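PDB 3SKV: SsfX3 from Streptomyces sp. SF2575, which transfers a salicylyl group in the biosynthesis of a tetracycline, using what is probably a GDSL/SGNH-type acyltransferase site. Local coordinates for residues D122-G127 and E156-T161; W188-D193 and S222-A227; R206-L211 and V362-F367. The protein carries 1 engineered substitution. One frame throughout, in Å; residues are numbered along the deposited sequence.

In the fold
Contact 1 belongs to the N-terminal jelly-roll part of the chain, contacts 2 and 3 to the GDSL/SGNH part. One place where the two parts meet is Trp158 of contact 1 on helix 208-216 of contact 3, its CZ3 3.4 Å from Ala210 CB. Contact 2 holds the Gly-Asp that opens the family's Gly-Asp-Ser motif, and contact 3 packs beside it: His190 NE2 is 3.9 Å from Trp208 CZ2, and Leu209 lies on Trp188 and His190. Contacts 1 and 2 do not touch, their nearest atoms being about 7 Å apart. Helix 208-216 thus stands between them, linking the jelly-roll strands to the strand that leads into the probable active site.

Contact 1. Residues D122-G127 and E156-T161; sequences DVLVDG and ELWLPT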
ATOM      1  N   ASP A 122       0.798  13.569  -4.290  1.00 28.70           N
ATOM      2  CA  ASP A 122       2.061  14.136  -3.850  1.00 27.44           C
ATOM      3  C   ASP A 122       3.049  14.136  -4.975  1.00 26.99           C
ATOM      4  O   ASP A 122       3.111  13.177  -5.750  1.00 24.45           O
ATOM      5  CB  ASP A 122       2.632  13.382  -2.647  1.00 29.10           C
ATOM      6  CG  ASP A 122       1.996  13.751  -1.314  1.00 37.73           C
ATOM      7  OD1 ASP A 122       1.197  14.719  -1.281  1.00 37.96           O
ATOM      8  OD2 ASP A 122       2.305  13.077  -0.296  1.00 39.34           O
ATOM      9  N   VAL A 123       3.826  15.223  -5.056  1.00 22.85           N
ATOM     10  CA  VAL A 123       4.901  15.394  -6.020  1.00 22.05           C
ATOM     11  C   VAL A 123       6.197  15.458  -5.191  1.00 27.22           C
ATOM     12  O   VAL A 123       6.414  16.394  -4.404  1.00 26.97           O
ATOM     13  CB  VAL A 123       4.710  16.637  -6.946  1.00 25.79           C
ATOM     14  CG1 VAL A 123       5.805  16.712  -7.998  1.00 24.43           C
ATOM     15  CG2 VAL A 123       3.328  16.643  -7.617  1.00 25.14           C
ATOM     16  N   LEU A 124       7.034  14.426  -5.344  1.00 22.85           N
ATOM     17  CA  LEU A 124       8.329  14.367  -4.688  1.00 23.06           C
ATOM     18  C   LEU A 124       9.405  14.646  -5.712  1.00 29.19           C
ATOM     19  O   LEU A 124       9.299  14.187  -6.858  1.00 29.94           O
ATOM     20  CB  LEU A 124       8.558  13.013  -4.020  1.00 22.86           C
ATOM     21  CG  LEU A 124       8.119  12.893  -2.564  1.00 28.14           C
ATOM     22  CD1 LEU A 124       6.616  12.946  -2.430  1.00 27.23           C
ATOM     23  CD2 LEU A 124       8.644  11.633  -1.970  1.00 31.35           C
ATOM     24  N   VAL A 125      10.406  15.442  -5.327  1.00 25.46           N
ATOM     25  CA  VAL A 125      11.531  15.786  -6.185  1.00 25.85           C
ATOM     26  C   VAL A 125      12.789  15.348  -5.436  1.00 30.85           C
ATOM     27  O   VAL A 125      13.090  15.893  -4.375  1.00 31.81           O
ATOM     28  CB  VAL A 125      11.535  17.293  -6.564  1.00 29.90           C
ATOM     29  CG1 VAL A 125      12.827  17.677  -7.293  1.00 30.35           C
ATOM     30  CG2 VAL A 125      10.315  17.644  -7.409  1.00 28.89           C
ATOM     31  N   ASP A 126      13.503  14.358  -5.975  1.00 27.47           N
ATOM     32  CA  ASP A 126      14.689  13.761  -5.340  1.00 29.05           C
ATOM     33  C   ASP A 126      14.400  13.338  -3.876  1.00 32.80           C
ATOM     34  O   ASP A 126      15.146  13.676  -2.967  1.00 33.04           O
ATOM     35  CB  ASP A 126      15.951  14.647  -5.482  1.00 32.05           C
ATOM     36  CG  ASP A 126      16.427  14.914  -6.913  1.00 47.30           C
ATOM     37  OD1 ASP A 126      16.216  14.039  -7.796  1.00 45.20           O
ATOM     38  OD2 ASP A 126      17.062  15.973  -7.138  1.00 58.94           O
ATOM     39  N   GLY A 127      13.275  12.655  -3.677  1.00 28.71           N
ATOM     40  CA  GLY A 127      12.837  12.134  -2.380  1.00 28.80           C
ATOM     41  C   GLY A 127      12.268  13.134  -1.395  1.00 33.94           C
ATOM     42  O   GLY A 127      11.968  12.775  -0.253  1.00 33.06           O
ATOM     43  N   GLU A 156       8.701  11.931  -8.561  1.00 23.16           N
ATOM     44  CA  GLU A 156       7.819  10.829  -8.152  1.00 22.65           C
ATOM     45  C   GLU A 156       6.456  11.424  -7.890  1.00 28.10           C
ATOM     46  O   GLU A 156       6.317  12.356  -7.086  1.00 29.09           O
ATOM     47  CB  GLU A 156       8.290  10.082  -6.889  1.00 24.35           C
ATOM     48  CG  GLU A 156       9.755   9.671  -6.833  1.00 40.64           C
ATOM     49  CD  GLU A 156      10.288   9.310  -5.452  1.00 61.35           C
ATOM     50  OE1 GLU A 156       9.498   8.826  -4.609  1.00 49.17           O
ATOM     51  OE2 GLU A 156      11.507   9.486  -5.221  1.00 53.07           O
ATOM     52  N   LEU A 157       5.461  10.907  -8.583  1.00 24.26           N
ATOM     53  CA  LEU A 157       4.061  11.298  -8.416  1.00 24.91           C
ATOM     54  C   LEU A 157       3.410  10.170  -7.607  1.00 27.28           C
ATOM     55  O   LEU A 157       3.266   9.056  -8.127  1.00 25.49           O
ATOM     56  CB  LEU A 157       3.383  11.419  -9.802  1.00 24.94           C
ATOM     57  CG  LEU A 157       3.261  12.815 -10.437  1.00 29.49           C
ATOM     58  CD1 LEU A 157       4.530  13.635 -10.285  1.00 29.76           C
ATOM     59  CD2 LEU A 157       2.921  12.697 -11.881  1.00 29.74           C
ATOM     60  N   TRP A 158       3.131  10.424  -6.320  1.00 21.62           N
ATOM     61  CA  TRP A 158       2.491   9.453  -5.442  1.00 21.22           C
ATOM     62  C   TRP A 158       1.008   9.631  -5.591  1.00 25.77           C
ATOM     63  O   TRP A 158       0.423  10.623  -5.139  1.00 27.51           O
ATOM     64  CB  TRP A 158       2.906   9.673  -3.999  1.00 20.88           C
ATOM     65  CG  TRP A 158       4.277   9.187  -3.720  1.00 22.48           C
ATOM     66  CD1 TRP A 158       5.452   9.748  -4.126  1.00 25.27           C
ATOM     67  CD2 TRP A 158       4.624   8.089  -2.869  1.00 23.02           C
ATOM     68  NE1 TRP A 158       6.519   9.029  -3.621  1.00 25.34           N
ATOM     69  CE2 TRP A 158       6.038   8.006  -2.849  1.00 26.93           C
ATOM     70  CE3 TRP A 158       3.875   7.130  -2.169  1.00 23.99           C
ATOM     71  CZ2 TRP A 158       6.714   7.019  -2.140  1.00 26.45           C
ATOM     72  CZ3 TRP A 158       4.547   6.120  -1.520  1.00 25.95           C
ATOM     73  CH2 TRP A 158       5.950   6.086  -1.480  1.00 26.99           C
ATOM     74  N   LEU A 159       0.411   8.681  -6.262  1.00 22.38           N
ATOM     75  CA  LEU A 159      -1.004   8.658  -6.622  1.00 22.56           C
ATOM     76  C   LEU A 159      -1.924   8.564  -5.394  1.00 30.73           C
ATOM     77  O   LEU A 159      -1.480   8.055  -4.360  1.00 29.99           O
ATOM     78  CB  LEU A 159      -1.250   7.509  -7.634  1.00 21.06           C
ATOM     79  CG  LEU A 159      -0.370   7.491  -8.936  1.00 22.96           C
ATOM     80  CD1 LEU A 159      -1.013   6.607 -10.009  1.00 22.59           C
ATOM     81  CD2 LEU A 159      -0.195   8.907  -9.529  1.00 21.09           C
ATOM     82  N   PRO A 160      -3.176   9.090  -5.480  1.00 30.87           N
ATOM     83  CA  PRO A 160      -4.092   9.040  -4.328  1.00 31.62           C
ATOM     84  C   PRO A 160      -4.362   7.640  -3.785  1.00 36.58           C
ATOM     85  O   PRO A 160      -4.412   6.665  -4.528  1.00 35.35           O
ATOM     86  CB  PRO A 160      -5.360   9.731  -4.857  1.00 33.54           C
ATOM     87  CG  PRO A 160      -5.277   9.563  -6.338  1.00 37.23           C
ATOM     88  CD  PRO A 160      -3.831   9.752  -6.632  1.00 32.40           C
ATOM     89  N   THR A 161      -4.549   7.574  -2.470  1.00 35.85           N
ATOM     90  CA  THR A 161      -4.707   6.359  -1.680  1.00 37.52           C
ATOM     91  C   THR A 161      -6.060   5.651  -1.648  1.00 46.20           C
ATOM     92  O   THR A 161      -6.079   4.421  -1.553  1.00 48.70           O
ATOM     93  CB  THR A 161      -4.088   6.531  -0.282  1.00 42.71           C
ATOM     94  OG1 THR A 161      -4.559   7.750   0.290  1.00 49.75           O
ATOM     95  CG2 THR A 161      -2.563   6.533  -0.305  1.00 35.18           C
TER
HETATM   96  O   HOH W   1      12.097  12.027  -5.966  1.00 30.82           O
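Four backbone hydrogen bonds join Asp122 and Leu124 to Trp158 and Glu156. Asp122 and Trp158 exchange two, the shorter from Trp158 N to Asp122 O at 2.8 Å. Leu124 N reaches Glu156 O at 2.8 Å, almost straight at 176°, and Glu156 N answers to Leu124 O. Val123 and Leu157 make the non-hydrogen-bonded pair between these, helped by a CA-H...O contact from Val123 CA to Glu156 O. The pair is one rung of the antiparallel sheet in the jelly-roll domain, where strand 120-125 lies between strands 128-134 and 153-158.

Apolar contacts fall on both faces. On one, Val123 CG1 and Leu157 CD1 meet at 4.0 Å, the two side chains side by side. On the other, both methyls of Leu124 rest against the pyrrole part of Trp158, with CD1 3.8 Å from Trp158 CD1.

The polar contacts gather on this second face. Trp158 NE1 donates to Glu156 OE1 at 3.1 Å, meeting the anti side of the carboxylate and so fixing the indole's rotation. The extended Glu156 chain carries OE2 to a water, 2.7 Å away, that also accepts from Gly127 N and thereby ties the turn after strand 120-125 to its neighbour. Asp122 turns its carboxylate elsewhere, to the hydroxyls of Ser203, Ser205 and Thr132, while Arg86 makes a cation-pi contact with Trp158.

Contact 2. Residues W188-D193 and S222-A227; sequences WIHYGD and SLSFAA
The Gly-Asp-Ser motif of the GDSL/SGNH family begins at Gly192 and Asp193, just where strand 187-192 ends, and Ser224 bonds to it from the neighbouring parallel strand's exit. In relatives the serine that follows Asp193 is the nucleophile. Ser224 OG donates to Gly192 O at 2.7 Å, tilted 32° out of the carbonyl plane, and the same oxygen takes a second bond from a water that also accepts from Ala226 N. Backbone angles at Gly192 are ones that call for glycine. Further back, Leu223 N donates to His190 O at 2.8 Å.

His190 has its CG anti to the backbone N (chi1 179°), which swings the ring alongside Ser224, with CD2 3.5 Å from OG at the ring's edge. Its NE2 donates in the ring plane to Asp193 OD2 at 2.9 Å, while ND1 bonds to Ser249, so the imidazole is fixed at both nitrogens. Asp193 OD1 in turn makes a salt bridge with Arg251.

On the other face Ile189 CG2 touches Leu223 CD1 at 3.8 Å, and Tyr191 CD1 meets Leu223 CB. This apolar face lies under helix 234-242, whereas His190 and Trp188 face helix 208-216, the helix of the beta-alpha-beta crossover joining these two strands.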
ATOM      1  N   TRP A 188       9.757  -4.372  -1.556  1.00 22.07           N
ATOM      2  CA  TRP A 188       9.046  -4.664  -0.332  1.00 22.08           C
ATOM      3  C   TRP A 188       7.564  -4.846  -0.587  1.00 26.32           C
ATOM      4  O   TRP A 188       6.876  -3.886  -0.937  1.00 25.27           O
ATOM      5  CB  TRP A 188       9.312  -3.631   0.773  1.00 21.75           C
ATOM      6  CG  TRP A 188       8.485  -3.851   2.011  1.00 24.09           C
ATOM      7  CD1 TRP A 188       8.031  -5.048   2.505  1.00 26.89           C
ATOM      8  CD2 TRP A 188       7.981  -2.836   2.890  1.00 24.89           C
ATOM      9  NE1 TRP A 188       7.293  -4.840   3.643  1.00 26.23           N
ATOM     10  CE2 TRP A 188       7.253  -3.491   3.910  1.00 28.50           C
ATOM     11  CE3 TRP A 188       8.123  -1.430   2.946  1.00 26.95           C
ATOM     12  CZ2 TRP A 188       6.659  -2.790   4.971  1.00 28.69           C
ATOM     13  CZ3 TRP A 188       7.527  -0.736   3.991  1.00 29.34           C
ATOM     14  CH2 TRP A 188       6.792  -1.411   4.980  1.00 30.23           C
ATOM     15  N   ILE A 189       7.078  -6.098  -0.404  1.00 22.89           N
ATOM     16  CA  ILE A 189       5.669  -6.442  -0.531  1.00 21.89           C
ATOM     17  C   ILE A 189       5.025  -6.463   0.847  1.00 23.16           C
ATOM     18  O   ILE A 189       5.497  -7.187   1.740  1.00 22.32           O
ATOM     19  CB  ILE A 189       5.405  -7.777  -1.281  1.00 25.73           C
ATOM     20  CG1 ILE A 189       6.120  -7.830  -2.649  1.00 25.56           C
ATOM     21  CG2 ILE A 189       3.867  -8.024  -1.412  1.00 26.93           C
ATOM     22  CD1 ILE A 189       5.806  -9.118  -3.461  1.00 27.40           C
ATOM     23  N   HIS A 190       3.940  -5.669   1.023  1.00 18.01           N
ATOM     24  CA  HIS A 190       3.197  -5.685   2.279  1.00 16.88           C
ATOM     25  C   HIS A 190       1.753  -6.140   1.991  1.00 20.38           C
ATOM     26  O   HIS A 190       1.073  -5.576   1.131  1.00 16.69           O
ATOM     27  CB  HIS A 190       3.250  -4.364   3.072  1.00 16.99           C
ATOM     28  CG  HIS A 190       2.447  -4.433   4.335  1.00 20.99           C
ATOM     29  ND1 HIS A 190       2.929  -5.099   5.470  1.00 23.29           N
ATOM     30  CD2 HIS A 190       1.174  -4.022   4.572  1.00 22.95           C
ATOM     31  CE1 HIS A 190       1.942  -5.058   6.355  1.00 23.11           C
ATOM     32  NE2 HIS A 190       0.866  -4.407   5.862  1.00 23.39           N
ATOM     33  N   TYR A 191       1.315  -7.184   2.717  1.00 18.74           N
ATOM     34  CA  TYR A 191      -0.039  -7.726   2.593  1.00 19.88           C
ATOM     35  C   TYR A 191      -0.751  -7.727   3.943  1.00 25.29           C
ATOM     36  O   TYR A 191      -0.149  -8.026   4.958  1.00 24.48           O
ATOM     37  CB  TYR A 191       0.015  -9.157   2.012  1.00 19.78           C
ATOM     38  CG  TYR A 191      -1.309  -9.882   2.013  1.00 19.68           C
ATOM     39  CD1 TYR A 191      -2.231  -9.692   0.989  1.00 22.97           C
ATOM     40  CD2 TYR A 191      -1.646 -10.755   3.040  1.00 19.36           C
ATOM     41  CE1 TYR A 191      -3.476 -10.318   1.011  1.00 22.44           C
ATOM     42  CE2 TYR A 191      -2.883 -11.400   3.063  1.00 19.74           C
ATOM     43  CZ  TYR A 191      -3.794 -11.176   2.048  1.00 22.13           C
ATOM     44  OH  TYR A 191      -4.988 -11.847   2.036  1.00 26.91           O
ATOM     45  N   GLY A 192      -2.034  -7.459   3.936  1.00 26.40           N
ATOM     46  CA  GLY A 192      -2.832  -7.540   5.153  1.00 28.31           C
ATOM     47  C   GLY A 192      -3.410  -6.253   5.705  1.00 35.59           C
ATOM     48  O   GLY A 192      -3.538  -5.252   4.995  1.00 33.47           O
ATOM     49  N   ASP A 193      -3.802  -6.319   6.990  1.00 36.84           N
ATOM     50  CA  ASP A 193      -4.447  -5.275   7.800  1.00 38.47           C
ATOM     51  C   ASP A 193      -5.958  -5.183   7.547  1.00 41.73           C
ATOM     52  O   ASP A 193      -6.445  -5.512   6.463  1.00 39.40           O
ATOM     53  CB  ASP A 193      -3.739  -3.902   7.681  1.00 40.93           C
ATOM     54  CG  ASP A 193      -2.347  -3.888   8.289  1.00 55.63           C
ATOM     55  OD1 ASP A 193      -2.243  -4.031   9.539  1.00 58.92           O
ATOM     56  OD2 ASP A 193      -1.360  -3.702   7.525  1.00 54.74           O
ATOM     57  N   SER A 222       2.046  -2.434  -2.166  1.00 24.94           N
ATOM     58  CA  SER A 222       0.970  -2.665  -1.217  0.50 24.25           C
ATOM     59  C   SER A 222      -0.061  -3.590  -1.834  1.00 28.02           C
ATOM     60  O   SER A 222      -0.513  -3.368  -2.963  1.00 29.19           O
ATOM     61  CB  SER A 222       0.299  -1.345  -0.838  1.00 29.48           C
ATOM     62  OG  SER A 222      -0.901  -1.569  -0.101  1.00 40.04           O
ATOM     63  N   LEU A 223      -0.413  -4.632  -1.107  1.00 23.05           N
ATOM     64  CA  LEU A 223      -1.465  -5.572  -1.440  1.00 21.93           C
ATOM     65  C   LEU A 223      -2.400  -5.601  -0.230  1.00 32.02           C
ATOM     66  O   LEU A 223      -2.966  -6.637   0.125  1.00 34.04           O
ATOM     67  CB  LEU A 223      -0.921  -6.965  -1.784  1.00 20.72           C
ATOM     68  CG  LEU A 223      -0.054  -7.089  -3.023  1.00 22.34           C
ATOM     69  CD1 LEU A 223       0.478  -8.457  -3.151  1.00 20.85           C
ATOM     70  CD2 LEU A 223      -0.807  -6.742  -4.275  1.00 19.15           C
ATOM     71  N   SER A 224      -2.541  -4.424   0.409  1.00 30.77           N
ATOM     72  CA  SER A 224      -3.437  -4.112   1.524  1.00 30.90           C
ATOM     73  C   SER A 224      -4.765  -3.627   0.931  1.00 34.79           C
ATOM     74  O   SER A 224      -4.815  -2.580   0.285  1.00 33.00           O
ATOM     75  CB  SER A 224      -2.847  -3.001   2.384  1.00 34.95           C
ATOM     76  OG  SER A 224      -2.130  -3.517   3.494  1.00 47.71           O
ATOM     77  N   PHE A 225      -5.846  -4.391   1.132  1.00 33.86           N
ATOM     78  CA  PHE A 225      -7.136  -3.970   0.586  1.00 33.95           C
ATOM     79  C   PHE A 225      -8.195  -3.956   1.693  1.00 43.01           C
ATOM     80  O   PHE A 225      -9.352  -4.357   1.457  1.00 45.14           O
ATOM     81  CB  PHE A 225      -7.529  -4.891  -0.588  1.00 33.88           C
ATOM     82  CG  PHE A 225      -6.473  -5.063  -1.652  1.00 32.05           C
ATOM     83  CD1 PHE A 225      -6.276  -4.087  -2.623  1.00 33.09           C
ATOM     84  CD2 PHE A 225      -5.684  -6.205  -1.693  1.00 30.40           C
ATOM     85  CE1 PHE A 225      -5.298  -4.245  -3.612  1.00 31.79           C
ATOM     86  CE2 PHE A 225      -4.740  -6.380  -2.704  1.00 31.41           C
ATOM     87  CZ  PHE A 225      -4.552  -5.395  -3.659  1.00 29.15           C
ATOM     88  N   ALA A 226      -7.781  -3.506   2.925  1.00 39.77           N
ATOM     89  CA  ALA A 226      -8.583  -3.474   4.173  1.00 39.41           C
ATOM     90  C   ALA A 226      -9.037  -4.914   4.566  1.00 43.88           C
ATOM     91  O   ALA A 226      -8.487  -5.864   4.022  1.00 44.15           O
ATOM     92  CB  ALA A 226      -9.758  -2.505   4.049  1.00 40.59           C
ATOM     93  N   ALA A 227      -9.987  -5.085   5.503  1.00 41.91           N
ATOM     94  CA  ALA A 227     -10.425  -6.398   6.009  1.00 41.53           C
ATOM     95  C   ALA A 227     -10.678  -7.502   4.967  1.00 44.56           C
ATOM     96  O   ALA A 227     -10.051  -8.569   5.048  1.00 44.88           O
ATOM     97  CB  ALA A 227     -11.606  -6.252   6.954  1.00 42.84           C
TER
HETATM   98  O   HOH W   2      -5.325  -2.785   4.443  1.00 58.38           O

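Contact 3. Residues R206-L211 and V362-F367; sequences RTWLAL and VGHEIF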
ATOM      1  N   ARG A 206       2.917  10.150   2.817  1.00 22.68           N
ATOM      2  CA  ARG A 206       3.055  10.200   4.262  1.00 22.60           C
ATOM      3  C   ARG A 206       2.245   9.165   5.033  1.00 27.57           C
ATOM      4  O   ARG A 206       1.982   9.358   6.225  1.00 27.63           O
ATOM      5  CB  ARG A 206       2.934  11.640   4.774  1.00 23.10           C
ATOM      6  CG  ARG A 206       4.180  12.493   4.445  1.00 31.75           C
ATOM      7  CD  ARG A 206       4.071  13.927   4.909  1.00 28.94           C
ATOM      8  NE  ARG A 206       3.181  14.665   4.007  1.00 57.38           N
ATOM      9  CZ  ARG A 206       2.699  15.885   4.239  1.00 71.68           C
ATOM     10  NH1 ARG A 206       3.019  16.533   5.356  1.00 62.17           N
ATOM     11  NH2 ARG A 206       1.886  16.463   3.362  1.00 46.82           N
ATOM     12  N   THR A 207       1.904   8.023   4.374  1.00 23.37           N
ATOM     13  CA  THR A 207       1.265   6.892   5.057  1.00 22.49           C
ATOM     14  C   THR A 207       2.411   6.192   5.801  1.00 27.15           C
ATOM     15  O   THR A 207       3.581   6.419   5.462  1.00 26.70           O
ATOM     16  CB  THR A 207       0.556   5.915   4.087  1.00 20.42           C
ATOM     17  OG1 THR A 207       1.515   5.332   3.212  1.00 25.07           O
ATOM     18  CG2 THR A 207      -0.551   6.572   3.271  1.00 20.97           C
ATOM     19  N   TRP A 208       2.103   5.331   6.782  1.00 23.45           N
ATOM     20  CA  TRP A 208       3.168   4.642   7.499  1.00 22.01           C
ATOM     21  C   TRP A 208       4.016   3.832   6.512  1.00 28.29           C
ATOM     22  O   TRP A 208       5.242   3.874   6.604  1.00 28.22           O
ATOM     23  CB  TRP A 208       2.617   3.810   8.654  1.00 19.64           C
ATOM     24  CG  TRP A 208       1.876   2.568   8.260  1.00 19.93           C
ATOM     25  CD1 TRP A 208       0.535   2.432   8.079  1.00 22.78           C
ATOM     26  CD2 TRP A 208       2.454   1.282   7.993  1.00 19.31           C
ATOM     27  NE1 TRP A 208       0.238   1.135   7.728  1.00 21.74           N
ATOM     28  CE2 TRP A 208       1.397   0.406   7.676  1.00 22.98           C
ATOM     29  CE3 TRP A 208       3.770   0.786   8.000  1.00 20.70           C
ATOM     30  CZ2 TRP A 208       1.609  -0.946   7.397  1.00 22.62           C
ATOM     31  CZ3 TRP A 208       3.988  -0.535   7.676  1.00 22.62           C
ATOM     32  CH2 TRP A 208       2.917  -1.397   7.406  1.00 23.39           C
ATOM     33  N   LEU A 209       3.359   3.158   5.535  1.00 26.80           N
ATOM     34  CA  LEU A 209       3.989   2.357   4.483  1.00 28.38           C
ATOM     35  C   LEU A 209       4.945   3.178   3.639  1.00 31.99           C
ATOM     36  O   LEU A 209       6.087   2.770   3.436  1.00 32.86           O
ATOM     37  CB  LEU A 209       2.909   1.759   3.570  1.00 29.78           C
ATOM     38  CG  LEU A 209       2.336   0.414   3.980  1.00 36.76           C
ATOM     39  CD1 LEU A 209       1.214   0.036   3.109  1.00 36.97           C
ATOM     40  CD2 LEU A 209       3.403  -0.694   3.923  1.00 45.20           C
ATOM     41  N   ALA A 210       4.484   4.340   3.163  1.00 26.43           N
ATOM     42  CA  ALA A 210       5.274   5.255   2.350  1.00 25.58           C
ATOM     43  C   ALA A 210       6.491   5.761   3.129  1.00 30.37           C
ATOM     44  O   ALA A 210       7.605   5.687   2.619  1.00 29.74           O
ATOM     45  CB  ALA A 210       4.406   6.421   1.892  1.00 26.25           C
ATOM     46  N   LEU A 211       6.285   6.210   4.390  1.00 27.10           N
ATOM     47  CA  LEU A 211       7.330   6.716   5.280  1.00 26.12           C
ATOM     48  C   LEU A 211       8.341   5.628   5.613  1.00 28.45           C
ATOM     49  O   LEU A 211       9.540   5.908   5.640  1.00 29.83           O
ATOM     50  CB  LEU A 211       6.696   7.223   6.586  1.00 26.89           C
ATOM     51  CG  LEU A 211       6.424   8.715   6.818  1.00 33.35           C
ATOM     52  CD1 LEU A 211       6.858   9.665   5.627  1.00 33.12           C
ATOM     53  CD2 LEU A 211       5.042   8.927   7.352  1.00 35.78           C
ATOM     54  N   VAL A 362       0.681  12.235  12.775  1.00 24.68           N
ATOM     55  CA  VAL A 362       1.774  11.880  13.687  1.00 24.48           C
ATOM     56  C   VAL A 362       1.767  10.352  13.926  1.00 32.39           C
ATOM     57  O   VAL A 362       2.834   9.723  13.858  1.00 34.12           O
ATOM     58  CB  VAL A 362       1.773  12.726  14.983  1.00 28.96           C
ATOM     59  CG1 VAL A 362       2.652  12.124  16.080  1.00 28.31           C
ATOM     60  CG2 VAL A 362       2.216  14.146  14.690  1.00 29.73           C
ATOM     61  N   GLY A 363       0.563   9.780  14.116  1.00 26.34           N
ATOM     62  CA  GLY A 363       0.357   8.345  14.292  1.00 25.35           C
ATOM     63  C   GLY A 363       0.966   7.492  13.185  1.00 27.09           C
ATOM     64  O   GLY A 363       1.576   6.446  13.472  1.00 24.95           O
ATOM     65  N   HIS A 364       0.828   7.951  11.907  1.00 22.74           N
ATOM     66  CA  HIS A 364       1.412   7.296  10.726  1.00 21.33           C
ATOM     67  C   HIS A 364       2.962   7.335  10.796  1.00 27.40           C
ATOM     68  O   HIS A 364       3.609   6.353  10.438  1.00 27.40           O
ATOM     69  CB  HIS A 364       0.897   7.912   9.413  1.00 21.25           C
ATOM     70  CG  HIS A 364      -0.417   7.352   8.966  1.00 24.16           C
ATOM     71  ND1 HIS A 364      -0.488   6.203   8.177  1.00 24.96           N
ATOM     72  CD2 HIS A 364      -1.674   7.794   9.208  1.00 26.10           C
ATOM     73  CE1 HIS A 364      -1.773   5.981   7.988  1.00 24.20           C
ATOM     74  NE2 HIS A 364      -2.525   6.920   8.580  1.00 25.55           N
ATOM     75  N   GLU A 365       3.544   8.424  11.354  1.00 24.95           N
ATOM     76  CA  GLU A 365       5.005   8.540  11.512  1.00 23.80           C
ATOM     77  C   GLU A 365       5.510   7.597  12.583  1.00 29.58           C
ATOM     78  O   GLU A 365       6.523   6.948  12.365  1.00 29.98           O
ATOM     79  CB  GLU A 365       5.447   9.967  11.812  1.00 24.69           C
ATOM     80  CG  GLU A 365       5.414  10.862  10.599  1.00 36.23           C
ATOM     81  CD  GLU A 365       5.693  12.313  10.919  1.00 73.95           C
ATOM     82  OE1 GLU A 365       6.889  12.676  11.009  1.00 88.33           O
ATOM     83  OE2 GLU A 365       4.724  13.091  11.077  1.00 67.56           O
ATOM     84  N   ILE A 366       4.800   7.506  13.722  1.00 26.16           N
ATOM     85  CA  ILE A 366       5.123   6.624  14.845  1.00 25.66           C
ATOM     86  C   ILE A 366       5.054   5.152  14.410  1.00 27.39           C
ATOM     87  O   ILE A 366       5.988   4.390  14.683  1.00 28.14           O
ATOM     88  CB  ILE A 366       4.222   6.943  16.082  1.00 29.00           C
ATOM     89  CG1 ILE A 366       4.349   8.414  16.562  1.00 29.65           C
ATOM     90  CG2 ILE A 366       4.413   5.933  17.228  1.00 28.89           C
ATOM     91  CD1 ILE A 366       5.694   8.893  16.890  1.00 33.44           C
ATOM     92  N   PHE A 367       3.946   4.766  13.733  1.00 21.89           N
ATOM     93  CA  PHE A 367       3.717   3.416  13.209  1.00 20.86           C
ATOM     94  C   PHE A 367       4.902   2.980  12.315  1.00 28.14           C
ATOM     95  O   PHE A 367       5.424   1.864  12.474  1.00 29.29           O
ATOM     96  CB  PHE A 367       2.387   3.357  12.417  1.00 21.52           C
ATOM     97  CG  PHE A 367       1.858   1.955  12.190  1.00 22.54           C
ATOM     98  CD1 PHE A 367       2.429   1.120  11.239  1.00 24.50           C
ATOM     99  CD2 PHE A 367       0.810   1.454  12.953  1.00 26.63           C
ATOM    100  CE1 PHE A 367       1.966  -0.195  11.062  1.00 26.38           C
ATOM    101  CE2 PHE A 367       0.324   0.152  12.751  1.00 28.66           C
ATOM    102  CZ  PHE A 367       0.908  -0.667  11.817  1.00 25.44           C
TER
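An aromatic cluster of Trp208, His364 and Phe367 joins the first turn of helix 208-216 to helix 361-377, which starts just after a Thr-His-Pro-Asn sequence that probably corresponds to the family's catalytic-histidine block. Phe367 lays its CD1-CE1 side across one face of the indole, CE1 3.4 Å above the plane and over its centre. The two rings meet obliquely, their planes 47° apart. Trp208 chi1 is 72°, putting CG between the backbone N and carbonyl carbon and bringing the indole over Phe367. Leu209 CG lies against the opposite face, displaced toward its rim.

His364 meets the helix start by its ring edge: ND1 accepts from Trp208 N at 3.1 Å, a rather bent bond (137°). NE2 bonds to Arg199 O, so the ring's rotation is set from two points on its edge. Trp208 N is among the amides at the start of its helix, where Thr207 is the N-cap, its OG1 accepting from Ala210 N at 3.1 Å. Nearer the surface, Leu211 CD2 touches Glu365 CG at 3.8 Å.

Trp208 also meets His190 and His197 edge-to-face, so the cluster reaches from helix 361-377 through Trp208 of helix 208-216 to strand 187-192, with Arg251 of strand 247-252 beside Trp208 and Phe367.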